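Local coordinates for protein cytochrome c, mono-and diheme variant (Methylophaga aminisulfidivorans MP, PDB 7C90) that probably carries electrons through a covalently attached heme c, as the cytochrome cL of a marine methylotroph's methanol oxidation system, at residues Tyr111-Asn116 with Phe121-Gly126. Numbering follows the deposited sequence.
With HEC (heme c), chain E.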
loop_
_atom_site.group_PDB
_atom_site.type_symbol
_atom_site.label_atom_id
_atom_site.label_comp_id
_atom_site.label_asym_id
_atom_site.label_seq_id
_atom_site.Cartn_x
_atom_site.Cartn_y
_atom_site.Cartn_z
ATOM N N TYR A 111 16.743 -3.072 0.205
ATOM C CA TYR A 111 18.017 -2.330 0.273
ATOM C C TYR A 111 18.993 -3.136 1.118
ATOM O O TYR A 111 18.768 -3.356 2.302
ATOM C CB TYR A 111 17.745 -0.922 0.796
ATOM C CG TYR A 111 16.628 -0.187 0.092
ATOM C CD1 TYR A 111 16.847 0.437 -1.124
ATOM C CD2 TYR A 111 15.361 -0.113 0.631
ATOM C CE1 TYR A 111 15.831 1.110 -1.786
ATOM C CE2 TYR A 111 14.341 0.577 -0.005
ATOM C CZ TYR A 111 14.582 1.206 -1.212
ATOM O OH TYR A 111 13.572 1.850 -1.868
ATOM N N PRO A 112 20.094 -3.651 0.526
ATOM C CA PRO A 112 21.036 -4.512 1.256
ATOM C C PRO A 112 21.690 -3.907 2.518
ATOM O O PRO A 112 21.971 -4.646 3.495
ATOM C CB PRO A 112 22.105 -4.860 0.188
ATOM C CG PRO A 112 21.961 -3.809 -0.901
ATOM C CD PRO A 112 20.494 -3.417 -0.870
ATOM N N LYS A 113 21.884 -2.583 2.552
ATOM C CA LYS A 113 22.442 -1.898 3.755
ATOM C C LYS A 113 21.560 -2.171 4.976
ATOM O O LYS A 113 22.059 -1.986 6.088
ATOM C CB LYS A 113 22.567 -0.386 3.534
ATOM C CG LYS A 113 21.242 0.353 3.432
ATOM C CD LYS A 113 21.454 1.834 3.133
ATOM C CE LYS A 113 20.617 2.740 3.998
ATOM N NZ LYS A 113 20.870 4.184 3.763
ATOM N N ASN A 114 20.288 -2.555 4.800
ATOM C CA ASN A 114 19.361 -2.739 5.942
ATOM C C ASN A 114 19.734 -4.015 6.720
ATOM O O ASN A 114 19.204 -4.193 7.833
ATOM C CB ASN A 114 17.885 -2.641 5.528
ATOM C CG ASN A 114 17.516 -1.225 5.123
ATOM O OD1 ASN A 114 18.037 -0.257 5.699
ATOM N ND2 ASN A 114 16.640 -1.087 4.129
ATOM N N ALA A 115 20.696 -4.807 6.234
ATOM C CA ALA A 115 21.254 -5.966 6.981
ATOM C C ALA A 115 22.180 -5.488 8.110
ATOM O O ALA A 115 22.489 -6.308 9.024
ATOM C CB ALA A 115 21.978 -6.899 6.049
ATOM N N ASN A 116 22.608 -4.221 8.092
ATOM C CA ASN A 116 23.451 -3.674 9.184
ATOM C C ASN A 116 22.682 -2.539 9.879
ATOM O O ASN A 116 21.701 -2.015 9.300
ATOM C CB ASN A 116 24.847 -3.338 8.649
ATOM C CG ASN A 116 24.883 -2.131 7.742
ATOM O OD1 ASN A 116 24.555 -1.011 8.149
ATOM N ND2 ASN A 116 25.284 -2.357 6.501
ATOM N N PHE A 121 18.917 2.146 10.560
ATOM C CA PHE A 121 18.610 3.452 11.189
ATOM C C PHE A 121 18.354 4.467 10.047
ATOM O O PHE A 121 17.324 5.147 10.060
ATOM C CB PHE A 121 19.729 3.896 12.126
ATOM C CG PHE A 121 19.462 5.230 12.756
ATOM C CD1 PHE A 121 19.831 6.408 12.111
ATOM C CD2 PHE A 121 18.820 5.318 13.974
ATOM C CE1 PHE A 121 19.538 7.644 12.669
ATOM C CE2 PHE A 121 18.551 6.559 14.541
ATOM C CZ PHE A 121 18.910 7.710 13.887
ATOM N N GLU A 122 19.203 4.493 9.015
ATOM C CA GLU A 122 19.043 5.483 7.901
ATOM C C GLU A 122 17.677 5.302 7.265
ATOM O O GLU A 122 17.047 6.318 6.991
ATOM C CB GLU A 122 20.142 5.375 6.843
ATOM C CG GLU A 122 21.484 5.772 7.408
ATOM C CD GLU A 122 22.698 5.256 6.643
ATOM O OE1 GLU A 122 22.570 4.230 5.925
ATOM O OE2 GLU A 122 23.779 5.870 6.786
ATOM N N THR A 123 17.247 4.063 7.031
ATOM C CA THR A 123 15.995 3.786 6.298
ATOM C C THR A 123 14.847 4.303 7.180
ATOM O O THR A 123 13.928 4.959 6.673
ATOM C CB THR A 123 15.902 2.309 5.907
ATOM O OG1 THR A 123 16.933 1.981 4.981
ATOM C CG2 THR A 123 14.550 1.953 5.328
ATOM N N ILE A 124 14.889 4.036 8.470
ATOM C CA ILE A 124 13.801 4.453 9.393
ATOM C C ILE A 124 13.847 5.972 9.544
ATOM O O ILE A 124 12.773 6.637 9.385
ATOM C CB ILE A 124 13.892 3.729 10.747
ATOM C CG1 ILE A 124 13.758 2.216 10.548
ATOM C CG2 ILE A 124 12.835 4.266 11.695
ATOM C CD1 ILE A 124 14.160 1.383 11.769
ATOM N N TYR A 125 15.010 6.522 9.874
ATOM C CA TYR A 125 15.130 7.973 10.165
ATOM C C TYR A 125 14.695 8.796 8.937
ATOM O O TYR A 125 13.819 9.706 9.112
ATOM C CB TYR A 125 16.544 8.260 10.677
ATOM C CG TYR A 125 16.747 9.660 11.147
ATOM C CD1 TYR A 125 16.399 10.066 12.424
ATOM C CD2 TYR A 125 17.247 10.605 10.279
ATOM C CE1 TYR A 125 16.560 11.387 12.820
ATOM C CE2 TYR A 125 17.422 11.920 10.664
ATOM C CZ TYR A 125 17.082 12.319 11.934
ATOM O OH TYR A 125 17.265 13.640 12.260
ATOM N N GLY A 126 15.303 8.510 7.768
ATOM C CA GLY A 126 15.225 9.297 6.515
ATOM C C GLY A 126 14.137 8.817 5.571
ATOM O O GLY A 126 13.836 9.528 4.645
HETATM FE FE HEC E . 8.474 0.760 6.382
HETATM C CHA HEC E . 10.296 -0.212 3.626
HETATM C CHB HEC E . 10.960 -0.247 8.406
HETATM C CHC HEC E . 6.837 2.219 9.024
HETATM C CHD HEC E . 5.708 1.120 4.424
HETATM N NA HEC E . 10.326 -0.039 6.033
HETATM C C1A HEC E . 10.902 -0.408 4.907
HETATM C C2A HEC E . 12.263 -0.967 5.038
HETATM C C3A HEC E . 12.480 -0.936 6.474
HETATM C C4A HEC E . 11.190 -0.416 6.982
HETATM C CMA HEC E . 13.620 -1.407 7.307
HETATM C CAA HEC E . 13.200 -1.413 3.979
HETATM C CBA HEC E . 13.181 -2.927 4.105
HETATM C CGA HEC E . 14.167 -3.574 3.190
HETATM O O1A HEC E . 15.143 -2.916 2.786
HETATM O O2A HEC E . 13.897 -4.744 2.812
HETATM N NB HEC E . 8.858 0.942 8.381
HETATM C C1B HEC E . 9.859 0.427 9.040
HETATM C C2B HEC E . 9.831 0.646 10.501
HETATM C C3B HEC E . 8.606 1.420 10.676
HETATM C C4B HEC E . 8.101 1.543 9.316
HETATM C CMB HEC E . 10.829 0.173 11.519
HETATM C CAB HEC E . 8.031 1.965 11.986
HETATM C CBB HEC E . 8.874 3.061 12.537
HETATM N NC HEC E . 6.606 1.520 6.666
HETATM C C1C HEC E . 6.147 2.108 7.780
HETATM C C2C HEC E . 4.758 2.594 7.714
HETATM C C3C HEC E . 4.429 2.260 6.323
HETATM C C4C HEC E . 5.610 1.608 5.778
HETATM C CMC HEC E . 4.010 3.246 8.825
HETATM C CAC HEC E . 3.053 2.473 5.745
HETATM C CBC HEC E . 2.550 3.884 5.865
HETATM N ND HEC E . 8.075 0.465 4.376
HETATM C C1D HEC E . 6.921 0.644 3.761
HETATM C C2D HEC E . 6.945 0.420 2.329
HETATM C C3D HEC E . 8.310 0.028 2.067
HETATM C C4D HEC E . 8.899 0.125 3.404
HETATM C CMD HEC E . 5.815 0.594 1.388
HETATM C CAD HEC E . 8.971 -0.251 0.780
HETATM C CBD HEC E . 9.643 1.087 0.432
HETATM C CGD HEC E . 10.796 1.029 -0.554
HETATM O O1D HEC E . 10.958 0.008 -1.245
HETATM O O2D HEC E . 11.557 2.024 -0.704
#
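The carboxamide of N114 works in two directions at once, accepting a hydrogen bond from T123 on helix 117-126 and donating one to a heme propionate. T123 OG1 donates to N114 OD1 over 2.6 Å, lying in the carbonyl plane on a lone pair, with a C=O...donor angle of 111°. From the same amide, ND2 reaches HEC O1A at 2.7 Å in a nearly straight bond; the helix hydroxyl and the propionate together help to fix the amide's rotation. That propionate oxygen is gripped a second time by the backbone N of Y111. The Y111 ring swings across to the other propionate: its hydroxyl is hydrogen-bonded to HEC O2D, which sits at the ring edge and in the ring plane, though the modelled OH to O2D distance of 2.3 Å is doubtfully short.

T123 splits its side chain between the two jobs. With OG1 beside the backbone N (chi1 -65°), the hydroxyl is turned to N114 while CG2 rests on the porphyrin at HEC C2A, 3.7 Å away. I124 CD1 adds a methyl contact to HEC CMB.

One residue before N114 in the 3-10 turn, K113 crosses E122 at about a right angle and forms a salt bridge, NZ to OE1 at 2.8 Å; the ammonium comes in from above the carboxylate plane. The other carboxylate oxygen, OE2, has K118 and the backbone N of R37 as partners. N116 then caps the start of the helix through G119 N. Loop and helix thus form one wall of the heme c pocket in a class I cytochrome c fold, gripping both propionates through Y111 and N114, with the T123 side chain about 5 Å from that of the axial ligand M132.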